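PDB 2OQT: ascorbate-specific PTS system EIIA component from Streptococcus pyogenes serotype M1, which probably serves as the cytoplasmic phosphoryl-transfer component of a phosphoenolpyruvate-dependent phosphotransferase system that takes up and phosphorylates ascorbate. Local coordinates for residues 9-14 / 76-81. Sequence-based numbering, arbitrary orientation.
Sequences IDNNSI and VNRNAF
N11 and S13 reach out from the turn that closes helix 4-10 and take hold of R78 and F81, where the chain runs into strand 80-86. The turn is a Schellman motif with N12, at positive phi, as its C-prime residue; S13 N bonds back to L8 O. It steers the chain into strand 14-18, which pairs in parallel with strand 80-86 in the mixed sheet of this EIIA domain.

Two polar bonds join the segments. R78 NH2 donates to N11 OD1 at 3.1 Å, fairly straight at 156°. The amide and guanidinium planes lie only 16° apart, and OD1 sits at the guanidinium edge, somewhat out of its plane. R78 runs out with CG anti to the backbone N (chi1 175°), and a bend at chi3 turns NE. Both partners are gripped again by S37: its OG bonds N11 OD1 and its carbonyl O takes R78 NH2. A7 O, back in the helix, receives N11 ND2, so both ends of the buried amide are engaged and its rotation is fixed.

Apolar contact is slight: A80 CB rests against the N11 amide, 3.8 Å from ND2. The F81 ring leads away, toward helices 4-10 and 111-124, while its carbonyl faces S13. There S13 OG donates to F81 O at 2.6 Å, in the carbonyl plane and on a lone pair.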
loop_
_atom_site.group_PDB
_atom_site.type_symbol
_atom_site.label_atom_id
_atom_site.label_comp_id
_atom_site.label_asym_id
_atom_site.label_seq_id
_atom_site.Cartn_x
_atom_site.Cartn_y
_atom_site.Cartn_z
ATOM N N ILE A 9 -4.652 -11.104 4.098
ATOM C CA ILE A 9 -5.647 -11.877 4.823
ATOM C C ILE A 9 -5.296 -11.901 6.296
ATOM O O ILE A 9 -6.177 -11.726 7.146
ATOM C CB ILE A 9 -5.750 -13.339 4.324
ATOM C CG1 ILE A 9 -6.367 -13.422 2.928
ATOM C CG2 ILE A 9 -6.597 -14.146 5.295
ATOM C CD1 ILE A 9 -6.082 -14.759 2.209
ATOM N N ASP A 10 -4.019 -12.127 6.596
ATOM C CA ASP A 10 -3.575 -12.245 7.974
ATOM C C ASP A 10 -3.779 -10.985 8.788
ATOM O O ASP A 10 -3.768 -10.992 10.036
ATOM C CB ASP A 10 -2.123 -12.661 8.005
ATOM C CG ASP A 10 -1.935 -14.068 7.496
ATOM O OD1 ASP A 10 -2.952 -14.837 7.470
ATOM O OD2 ASP A 10 -0.781 -14.409 7.121
ATOM N N ASN A 11 -3.978 -9.899 8.062
ATOM C CA ASN A 11 -4.025 -8.584 8.633
ATOM C C ASN A 11 -5.373 -7.997 8.392
ATOM O O ASN A 11 -5.708 -6.967 9.001
ATOM C CB ASN A 11 -2.929 -7.742 7.995
ATOM C CG ASN A 11 -1.601 -8.020 8.607
ATOM O OD1 ASN A 11 -1.332 -7.537 9.711
ATOM N ND2 ASN A 11 -0.787 -8.855 7.959
ATOM N N ASN A 12 -6.126 -8.655 7.488
ATOM C CA ASN A 12 -7.438 -8.201 7.057
ATOM C C ASN A 12 -7.335 -6.786 6.613
ATOM O O ASN A 12 -8.026 -5.925 7.139
ATOM C CB ASN A 12 -8.446 -8.301 8.200
ATOM C CG ASN A 12 -9.174 -9.618 8.207
ATOM O OD1 ASN A 12 -10.224 -9.738 8.822
ATOM N ND2 ASN A 12 -8.633 -10.608 7.507
ATOM N N SER A 13 -6.472 -6.573 5.621
ATOM C CA SER A 13 -5.809 -5.284 5.354
ATOM C C SER A 13 -6.415 -4.451 4.259
ATOM O O SER A 13 -5.930 -3.357 3.967
ATOM C CB SER A 13 -4.412 -5.584 4.873
ATOM O OG SER A 13 -3.514 -5.452 5.917
ATOM N N ILE A 14 -7.435 -4.992 3.609
ATOM C CA ILE A 14 -8.015 -4.339 2.468
ATOM C C ILE A 14 -9.100 -3.364 2.937
ATOM O O ILE A 14 -9.917 -3.702 3.807
ATOM C CB ILE A 14 -8.503 -5.379 1.442
ATOM C CG1 ILE A 14 -7.453 -6.515 1.318
ATOM C CG2 ILE A 14 -8.844 -4.695 0.078
ATOM C CD1 ILE A 14 -7.275 -7.148 -0.048
ATOM N N VAL A 76 7.235 -0.809 13.739
ATOM C CA VAL A 76 6.942 -2.076 13.045
ATOM C C VAL A 76 7.176 -3.308 13.896
ATOM O O VAL A 76 8.283 -3.519 14.346
ATOM C CB VAL A 76 7.768 -2.188 11.706
ATOM C CG1 VAL A 76 7.458 -3.501 10.987
ATOM C CG2 VAL A 76 7.509 -0.978 10.771
ATOM N N ASN A 77 6.164 -4.144 14.148
ATOM C CA ASN A 77 6.429 -5.388 14.915
ATOM C C ASN A 77 6.513 -6.614 14.015
ATOM O O ASN A 77 7.168 -7.623 14.374
ATOM C CB ASN A 77 5.478 -5.600 16.125
ATOM C CG ASN A 77 5.906 -6.824 17.065
ATOM O OD1 ASN A 77 7.045 -6.911 17.632
ATOM N ND2 ASN A 77 4.973 -7.753 17.231
ATOM N N ARG A 78 5.916 -6.488 12.827
ATOM C CA ARG A 78 5.593 -7.613 11.984
ATOM C C ARG A 78 5.479 -7.180 10.522
ATOM O O ARG A 78 4.848 -6.134 10.205
ATOM C CB ARG A 78 4.250 -8.181 12.451
ATOM C CG ARG A 78 3.663 -9.316 11.615
ATOM C CD ARG A 78 2.460 -9.939 12.332
ATOM N NE ARG A 78 1.163 -9.290 12.071
ATOM C CZ ARG A 78 0.404 -8.694 13.003
ATOM N NH1 ARG A 78 0.830 -8.595 14.261
ATOM N NH2 ARG A 78 -0.781 -8.164 12.666
ATOM N N ASN A 79 6.084 -7.983 9.631
ATOM C CA ASN A 79 5.893 -7.790 8.186
ATOM C C ASN A 79 4.418 -7.930 7.786
ATOM O O ASN A 79 3.686 -8.865 8.227
ATOM C CB ASN A 79 6.778 -8.703 7.346
ATOM C CG ASN A 79 8.273 -8.622 7.713
ATOM O OD1 ASN A 79 8.982 -9.593 7.503
ATOM N ND2 ASN A 79 8.743 -7.500 8.279
ATOM N N ALA A 80 3.981 -6.973 6.973
ATOM C CA ALA A 80 2.565 -6.804 6.649
ATOM C C ALA A 80 2.465 -5.981 5.402
ATOM O O ALA A 80 3.408 -5.254 5.045
ATOM C CB ALA A 80 1.842 -6.091 7.781
ATOM N N PHE A 81 1.334 -6.163 4.732
ATOM C CA PHE A 81 0.879 -5.337 3.650
ATOM C C PHE A 81 -0.513 -4.887 4.036
ATOM O O PHE A 81 -1.241 -5.617 4.729
ATOM C CB PHE A 81 0.733 -6.102 2.343
ATOM C CG PHE A 81 2.039 -6.470 1.660
ATOM C CD1 PHE A 81 2.836 -5.486 1.040
ATOM C CD2 PHE A 81 2.440 -7.823 1.572
ATOM C CE1 PHE A 81 4.041 -5.852 0.368
ATOM C CE2 PHE A 81 3.628 -8.201 0.914
ATOM C CZ PHE A 81 4.432 -7.208 0.305
#